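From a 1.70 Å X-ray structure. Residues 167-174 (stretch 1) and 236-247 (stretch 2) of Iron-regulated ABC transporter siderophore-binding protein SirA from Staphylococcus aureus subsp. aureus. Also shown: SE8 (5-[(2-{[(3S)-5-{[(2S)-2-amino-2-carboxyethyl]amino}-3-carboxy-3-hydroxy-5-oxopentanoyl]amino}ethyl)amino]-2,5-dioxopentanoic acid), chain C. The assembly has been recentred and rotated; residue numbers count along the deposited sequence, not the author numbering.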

ATOM      1  N   ASN A 167      -9.774   2.362  -9.102  1.00 10.96           N
ATOM      2  CA  ASN A 167      -9.782   3.519  -8.177  1.00 11.35           C
ATOM      3  C   ASN A 167     -10.289   4.739  -8.906  1.00 11.58           C
ATOM      4  O   ASN A 167      -9.649   5.250  -9.855  1.00 12.00           O
ATOM      5  N   PHE A 168     -11.456   5.228  -8.477  1.00 12.50           N
ATOM      6  CA  PHE A 168     -11.966   6.470  -9.048  1.00 12.23           C
ATOM      7  C   PHE A 168     -11.334   7.654  -8.317  1.00 12.49           C
ATOM      8  O   PHE A 168     -11.335   7.689  -7.070  1.00 14.45           O
ATOM      9  N   ARG A 169     -10.761   8.577  -9.090  1.00 11.67           N
ATOM     10  CA  ARG A 169     -10.127   9.788  -8.514  1.00 12.76           C
ATOM     11  C   ARG A 169     -10.928  10.993  -8.963  1.00 13.78           C
ATOM     12  O   ARG A 169     -11.962  10.845  -9.603  1.00 14.58           O
ATOM     13  N   ALA A 170     -10.464  12.190  -8.630  1.00 14.65           N
ATOM     14  CA  ALA A 170     -11.236  13.398  -8.939  1.00 15.19           C
ATOM     15  C   ALA A 170     -11.331  13.712 -10.445  1.00 16.25           C
ATOM     16  O   ALA A 170     -12.326  14.305 -10.907  1.00 17.44           O
ATOM     17  N   ASP A 171     -10.296  13.342 -11.204  1.00 16.02           N
ATOM     18  CA  ASP A 171     -10.174  13.772 -12.611  1.00 17.42           C
ATOM     19  C   ASP A 171      -9.653  12.651 -13.521  1.00 16.84           C
ATOM     20  O   ASP A 171      -9.275  12.903 -14.670  1.00 17.91           O
ATOM     21  N   HIS A 172      -9.628  11.420 -13.003  1.00 16.17           N
ATOM     22  CA  HIS A 172      -9.201  10.251 -13.786  1.00 14.90           C
ATOM     23  C   HIS A 172      -9.519   8.988 -13.012  1.00 13.90           C
ATOM     24  O   HIS A 172     -10.032   9.058 -11.898  1.00 14.40           O
ATOM     25  N   THR A 173      -9.204   7.837 -13.598  1.00 13.29           N
ATOM     26  CA  THR A 173      -9.448   6.577 -12.947  1.00 13.51           C
ATOM     27  C   THR A 173      -8.152   5.772 -13.016  1.00 13.43           C
ATOM     28  O   THR A 173      -7.402   5.907 -13.977  1.00 15.68           O
ATOM     29  N   ARG A 174      -7.864   4.996 -11.987  1.00 11.97           N
ATOM     30  CA  ARG A 174      -6.669   4.145 -11.994  1.00 11.42           C
ATOM     31  C   ARG A 174      -6.993   2.662 -11.885  1.00 11.88           C
ATOM     32  O   ARG A 174      -8.019   2.287 -11.340  1.00 11.78           O
ATOM     33  N   ALA A 236     -16.289  15.759  -3.556  1.00 21.55           N
ATOM     34  CA  ALA A 236     -17.404  15.369  -4.416  1.00 21.53           C
ATOM     35  C   ALA A 236     -16.971  14.896  -5.818  1.00 20.49           C
ATOM     36  O   ALA A 236     -17.704  14.161  -6.490  1.00 20.86           O
ATOM     37  N   LEU A 237     -15.798  15.325  -6.270  1.00 19.27           N
ATOM     38  CA  LEU A 237     -15.385  15.032  -7.641  1.00 18.78           C
ATOM     39  C   LEU A 237     -15.118  13.547  -7.835  1.00 18.12           C
ATOM     40  O   LEU A 237     -15.371  13.022  -8.929  1.00 18.15           O
ATOM     41  N   VAL A 238     -14.628  12.875  -6.791  1.00 17.69           N
ATOM     42  CA  VAL A 238     -14.450  11.404  -6.870  1.00 17.10           C
ATOM     43  C   VAL A 238     -15.786  10.690  -7.148  1.00 17.42           C
ATOM     44  O   VAL A 238     -15.865   9.784  -7.976  1.00 16.75           O
ATOM     45  N   LYS A 239     -16.841  11.107  -6.450  1.00 17.42           N
ATOM     46  CA  LYS A 239     -18.164  10.548  -6.707  1.00 19.22           C
ATOM     47  C   LYS A 239     -18.683  10.846  -8.110  1.00 18.97           C
ATOM     48  O   LYS A 239     -19.363  10.004  -8.716  1.00 18.98           O
ATOM     49  N   LYS A 240     -18.381  12.035  -8.621  1.00 18.77           N
ATOM     50  CA  LYS A 240     -18.773  12.400  -9.985  1.00 19.50           C
ATOM     51  C   LYS A 240     -18.047  11.495 -10.993  1.00 19.13           C
ATOM     52  O   LYS A 240     -18.651  10.987 -11.949  1.00 18.62           O
ATOM     53  N   THR A 241     -16.756  11.279 -10.761  1.00 17.17           N
ATOM     54  CA  THR A 241     -16.010  10.360 -11.636  1.00 17.18           C
ATOM     55  C   THR A 241     -16.630   8.954 -11.622  1.00 16.75           C
ATOM     56  O   THR A 241     -16.874   8.362 -12.688  1.00 17.78           O
ATOM     57  N   GLU A 242     -16.858   8.410 -10.433  1.00 17.41           N
ATOM     58  CA  GLU A 242     -17.455   7.090 -10.292  1.00 18.19           C
ATOM     59  C   GLU A 242     -18.799   7.052 -11.028  1.00 19.23           C
ATOM     60  O   GLU A 242     -19.080   6.122 -11.774  1.00 19.05           O
ATOM     61  N   SER A 243     -19.619   8.081 -10.824  1.00 19.47           N
ATOM     62  CA  SER A 243     -20.932   8.131 -11.475  1.00 20.92           C
ATOM     63  C   SER A 243     -20.828   8.067 -12.998  1.00 20.26           C
ATOM     64  O   SER A 243     -21.518   7.256 -13.625  1.00 21.08           O
ATOM     65  N   GLU A 244     -19.956   8.893 -13.574  1.00 19.36           N
ATOM     66  CA  GLU A 244     -19.752   8.966 -15.026  1.00 19.82           C
ATOM     67  C   GLU A 244     -19.193   7.668 -15.609  1.00 19.06           C
ATOM     68  O   GLU A 244     -19.691   7.170 -16.641  1.00 18.85           O
ATOM     69  N   TRP A 245     -18.165   7.129 -14.957  1.00 17.24           N
ATOM     70  CA  TRP A 245     -17.531   5.901 -15.450  1.00 17.73           C
ATOM     71  C   TRP A 245     -18.433   4.676 -15.298  1.00 18.13           C
ATOM     72  O   TRP A 245     -18.515   3.862 -16.228  1.00 19.19           O
ATOM     73  N   THR A 246     -19.128   4.552 -14.169  1.00 18.03           N
ATOM     74  CA  THR A 246     -19.946   3.349 -13.905  1.00 18.23           C
ATOM     75  C   THR A 246     -21.268   3.395 -14.688  1.00 18.72           C
ATOM     76  O   THR A 246     -21.932   2.366 -14.819  1.00 19.64           O
ATOM     77  N   SER A 247     -21.594   4.568 -15.229  1.00 19.91           N
ATOM     78  CA  SER A 247     -22.794   4.794 -16.054  1.00 21.22           C
ATOM     79  C   SER A 247     -22.564   4.477 -17.536  1.00 21.25           C
ATOM     80  O   SER A 247     -23.517   4.469 -18.330  1.00 22.62           O
TER

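How does the hairpin of stretch 1 begin its contact with the helix of stretch 2? Asn167 (t) points away and leaves the helix to Phe168 (m), whose CA-to-CB bond is directed toward it and which has the largest covered area of any residue here. The Phe168 ring lies against successive turns: Glu242 CA sits over one face, 3.8 Å from the ring centroid, while Phe168 CE1 meets Trp245 CB at 3.5 Å and Phe168 CZ meets Thr246 CG2 at 3.7 Å. Val238 (t) packs nearer the backbone, with CG1 3.5 Å from Phe168 O.

Where does Arg169 go instead? Arg169, m at chi1, points away and reaches the bound SE8. Arg169 NH1 and NH2 each donate to SE8 O22 at 3.0 Å, and Arg169 NE is steadied by Asn167 OD1 at 2.8 Å.

What holds the turn to the helix? Thr241 (m) points toward stretch 1, its OG1 2.8 Å from Arg169 O and 3.1 Å from Leu237 O; which carbonyl takes the proton is open. Beside it, Ala170 CB rests 3.8 Å from Leu237 CB, an ordinary van der Waals contact between apolar side chains.

How does the second strand return to the helix? Asp171 and His172, both p, point away; with Arg174 they make a chain of hydrogen bonds: His172 ND1 donates to Asp171 OD1 at 2.8 Å, and Arg174 NE donates to His172 NE2 at 2.9 Å. Thr173 (m) points toward the helix, placing CB over the Trp245 six-membered ring, 3.7 Å from its centroid. Thr173 OG1 lies 3.3 Å from Trp245 CD2, buried without a polar partner. Arg174, m at chi1, points away and also reaches SE8: Arg174 NH1 binds SE8 O25 at 2.8 Å and Arg174 NH2 binds SE8 O30 at 3.0 Å.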

ATOM      1  CB  ASN A 167      -8.347   3.709  -7.652  1.00 10.57           C
ATOM      2  CG  ASN A 167      -8.053   5.105  -7.071  1.00 12.86           C
ATOM      3  OD1 ASN A 167      -6.970   5.644  -7.323  1.00 14.17           O
ATOM      4  ND2 ASN A 167      -8.990   5.686  -6.302  1.00 12.81           N
ATOM      5  CB  PHE A 168     -13.488   6.523  -8.967  1.00 12.48           C
ATOM      6  CG  PHE A 168     -14.140   5.455  -9.788  1.00 12.82           C
ATOM      7  CD1 PHE A 168     -13.942   5.445 -11.162  1.00 14.57           C
ATOM      8  CD2 PHE A 168     -14.886   4.449  -9.193  1.00 14.38           C
ATOM      9  CE1 PHE A 168     -14.498   4.459 -11.954  1.00 14.74           C
ATOM     10  CE2 PHE A 168     -15.479   3.441  -9.994  1.00 15.79           C
ATOM     11  CZ  PHE A 168     -15.263   3.448 -11.380  1.00 15.76           C
ATOM     12  CB  ARG A 169      -8.681   9.908  -8.971  1.00 12.75           C
ATOM     13  CG  ARG A 169      -7.799   8.721  -8.536  1.00 14.98           C
ATOM     14  CD  ARG A 169      -6.429   9.213  -7.982  1.00 19.63           C
ATOM     15  NE  ARG A 169      -5.934   8.198  -7.069  1.00 23.01           N
ATOM     16  CZ  ARG A 169      -5.221   8.408  -5.990  1.00 18.43           C
ATOM     17  NH1 ARG A 169      -4.862   9.652  -5.588  1.00 12.65           N
ATOM     18  NH2 ARG A 169      -4.876   7.349  -5.296  1.00 21.88           N
ATOM     19  CB  ALA A 170     -10.619  14.620  -8.169  1.00 15.99           C
ATOM     20  CB  ASP A 171      -9.254  15.004 -12.716  1.00 18.18           C
ATOM     21  CG  ASP A 171      -7.847  14.742 -12.151  1.00 21.64           C
ATOM     22  OD1 ASP A 171      -7.529  13.581 -11.753  1.00 23.39           O
ATOM     23  OD2 ASP A 171      -7.050  15.709 -12.076  1.00 25.84           O
ATOM     24  CB  HIS A 172      -7.695  10.311 -14.175  1.00 14.85           C
ATOM     25  CG  HIS A 172      -6.736  10.074 -13.039  1.00 16.05           C
ATOM     26  ND1 HIS A 172      -6.463  11.032 -12.082  1.00 18.08           N
ATOM     27  CD2 HIS A 172      -5.956   9.003 -12.731  1.00 16.63           C
ATOM     28  CE1 HIS A 172      -5.570  10.561 -11.226  1.00 19.67           C
ATOM     29  NE2 HIS A 172      -5.238   9.333 -11.600  1.00 17.45           N
ATOM     30  CB  THR A 173     -10.606   5.822 -13.625  1.00 13.87           C
ATOM     31  OG1 THR A 173     -11.819   6.582 -13.465  1.00 14.67           O
ATOM     32  CG2 THR A 173     -10.803   4.428 -13.025  1.00 13.46           C
ATOM     33  CB  ARG A 174      -5.760   4.518 -10.819  1.00 11.73           C
ATOM     34  CG  ARG A 174      -5.105   5.916 -11.003  1.00 12.31           C
ATOM     35  CD  ARG A 174      -4.344   6.240  -9.735  1.00 11.89           C
ATOM     36  NE  ARG A 174      -3.749   7.584  -9.831  1.00 11.97           N
ATOM     37  CZ  ARG A 174      -2.770   7.991  -9.025  1.00 13.42           C
ATOM     38  NH1 ARG A 174      -2.351   7.190  -8.039  1.00 11.06           N
ATOM     39  NH2 ARG A 174      -2.256   9.224  -9.166  1.00 15.99           N
ATOM     40  CB  ALA A 236     -18.410  16.537  -4.538  1.00 22.32           C
ATOM     41  CB  LEU A 237     -14.186  15.858  -8.068  1.00 18.30           C
ATOM     42  CG  LEU A 237     -14.446  17.378  -8.107  1.00 21.07           C
ATOM     43  CD1 LEU A 237     -13.174  18.078  -8.576  1.00 23.78           C
ATOM     44  CD2 LEU A 237     -15.616  17.758  -9.008  1.00 25.12           C
ATOM     45  CB  VAL A 238     -13.805  10.841  -5.603  1.00 17.66           C
ATOM     46  CG1 VAL A 238     -13.974   9.340  -5.514  1.00 17.26           C
ATOM     47  CG2 VAL A 238     -12.349  11.196  -5.605  1.00 17.72           C
ATOM     48  CB  LYS A 239     -19.156  11.042  -5.650  1.00 20.75           C
ATOM     49  CG  LYS A 239     -18.837  10.533  -4.263  1.00 25.20           C
ATOM     50  CD  LYS A 239     -19.535   9.168  -4.019  1.00 31.45           C
ATOM     51  CE  LYS A 239     -19.474   8.711  -2.554  1.00 34.52           C
ATOM     52  NZ  LYS A 239     -19.785   9.811  -1.594  1.00 36.76           N
ATOM     53  CB  LYS A 240     -18.443  13.854 -10.258  1.00 20.75           C
ATOM     54  CG  LYS A 240     -18.856  14.333 -11.611  1.00 24.99           C
ATOM     55  CD  LYS A 240     -18.776  15.860 -11.679  1.00 31.75           C
ATOM     56  CE  LYS A 240     -18.804  16.347 -13.133  1.00 35.53           C
ATOM     57  NZ  LYS A 240     -18.658  17.834 -13.210  1.00 39.70           N
ATOM     58  CB  THR A 241     -14.534  10.319 -11.246  1.00 17.08           C
ATOM     59  OG1 THR A 241     -13.988  11.635 -11.393  1.00 17.21           O
ATOM     60  CG2 THR A 241     -13.753   9.334 -12.154  1.00 17.02           C
ATOM     61  CB  GLU A 242     -17.652   6.749  -8.806  1.00 18.91           C
ATOM     62  CG  GLU A 242     -18.423   5.452  -8.581  1.00 21.81           C
ATOM     63  CD  GLU A 242     -18.804   5.224  -7.121  1.00 27.01           C
ATOM     64  OE1 GLU A 242     -19.251   6.175  -6.440  1.00 28.17           O
ATOM     65  OE2 GLU A 242     -18.663   4.085  -6.649  1.00 31.41           O
ATOM     66  CB  SER A 243     -21.690   9.390 -11.056  1.00 20.62           C
ATOM     67  OG  SER A 243     -22.943   9.426 -11.738  1.00 26.06           O
ATOM     68  CB  GLU A 244     -18.860  10.153 -15.373  1.00 20.70           C
ATOM     69  CG  GLU A 244     -19.638  11.462 -15.144  1.00 25.88           C
ATOM     70  CD  GLU A 244     -18.799  12.718 -15.158  1.00 31.18           C
ATOM     71  OE1 GLU A 244     -17.549  12.646 -15.202  1.00 35.25           O
ATOM     72  OE2 GLU A 244     -19.426  13.799 -15.111  1.00 34.44           O
ATOM     73  CB  TRP A 245     -16.152   5.662 -14.808  1.00 17.43           C
ATOM     74  CG  TRP A 245     -15.090   6.598 -15.340  1.00 17.06           C
ATOM     75  CD1 TRP A 245     -15.105   7.965 -15.295  1.00 15.88           C
ATOM     76  CD2 TRP A 245     -13.869   6.231 -16.011  1.00 15.23           C
ATOM     77  NE1 TRP A 245     -13.960   8.485 -15.893  1.00 17.92           N
ATOM     78  CE2 TRP A 245     -13.196   7.443 -16.351  1.00 17.76           C
ATOM     79  CE3 TRP A 245     -13.276   5.000 -16.364  1.00 16.09           C
ATOM     80  CZ2 TRP A 245     -11.948   7.462 -17.003  1.00 14.97           C
ATOM     81  CZ3 TRP A 245     -12.033   5.017 -17.041  1.00 14.78           C
ATOM     82  CH2 TRP A 245     -11.388   6.254 -17.343  1.00 15.85           C
ATOM     83  CB  THR A 246     -20.205   3.054 -12.409  1.00 18.99           C
ATOM     84  OG1 THR A 246     -20.943   4.140 -11.808  1.00 19.88           O
ATOM     85  CG2 THR A 246     -18.861   2.783 -11.647  1.00 17.14           C
ATOM     86  CB  SER A 247     -23.232   6.261 -15.953  1.00 20.99           C
ATOM     87  OG  SER A 247     -23.852   6.458 -14.713  1.00 26.24           O
TER
HETATM   88  C1  SE8 C   1       0.447  11.696  -4.243  1.00 15.32           C
HETATM   89  C2  SE8 C   1      -1.034  11.527  -4.437  1.00 15.19           C
HETATM   90  C3  SE8 C   1      -1.720  11.220  -3.116  1.00 12.64           C
HETATM   91  N4  SE8 C   1      -1.334   9.926  -2.562  1.00 12.67           N
HETATM   92  C5  SE8 C   1      -2.034   8.833  -2.788  1.00 14.42           C
HETATM   93  C6  SE8 C   1      -1.440   7.534  -2.299  1.00 12.23           C
HETATM   94  C7  SE8 C   1      -0.440   6.977  -3.313  1.00 13.83           C
HETATM   95  C8  SE8 C   1       0.252   5.757  -2.679  1.00 12.42           C
HETATM   96  C9  SE8 C   1       1.120   4.951  -3.643  1.00 12.89           C
HETATM   97  N10 SE8 C   1       1.783   5.614  -4.590  1.00 12.42           N
HETATM   98  C11 SE8 C   1       2.636   4.871  -5.489  1.00 16.54           C
HETATM   99  C12 SE8 C   1       4.080   5.326  -5.367  1.00 22.20           C
HETATM  100  N13 SE8 C   1       4.875   4.952  -6.528  1.00 28.35           N
HETATM  101  C14 SE8 C   1       4.921   5.669  -7.691  1.00 30.94           C
HETATM  102  C15 SE8 C   1       4.478   7.102  -7.697  1.00 31.51           C
HETATM  103  C16 SE8 C   1       2.976   6.981  -7.783  1.00 27.47           C
HETATM  104  C17 SE8 C   1       2.193   8.062  -7.106  1.00 23.01           C
HETATM  105  C18 SE8 C   1       1.252   8.732  -7.989  1.00 22.62           C
HETATM  106  O19 SE8 C   1       0.863  12.758  -3.709  1.00 14.72           O
HETATM  107  O20 SE8 C   1       1.204  10.800  -4.667  1.00 13.74           O
HETATM  108  N21 SE8 C   1      -1.269  10.444  -5.413  1.00 13.76           N
HETATM  109  O22 SE8 C   1      -3.105   8.814  -3.362  1.00 14.01           O
HETATM  110  C23 SE8 C   1      -1.148   6.633  -4.612  1.00 13.21           C
HETATM  111  O24 SE8 C   1      -1.850   5.593  -4.676  1.00 13.16           O
HETATM  112  O25 SE8 C   1      -1.010   7.382  -5.612  1.00 12.77           O
HETATM  113  O26 SE8 C   1       0.508   8.009  -3.639  1.00 13.11           O
HETATM  114  O27 SE8 C   1       1.198   3.734  -3.512  1.00 12.69           O
HETATM  115  O28 SE8 C   1       5.283   5.186  -8.748  1.00 37.49           O
HETATM  116  O29 SE8 C   1       2.230   8.266  -5.889  1.00 16.88           O
HETATM  117  O30 SE8 C   1       0.264   9.260  -7.488  1.00 16.43           O
HETATM  118  O31 SE8 C   1       1.436   8.721  -9.233  1.00 27.30           O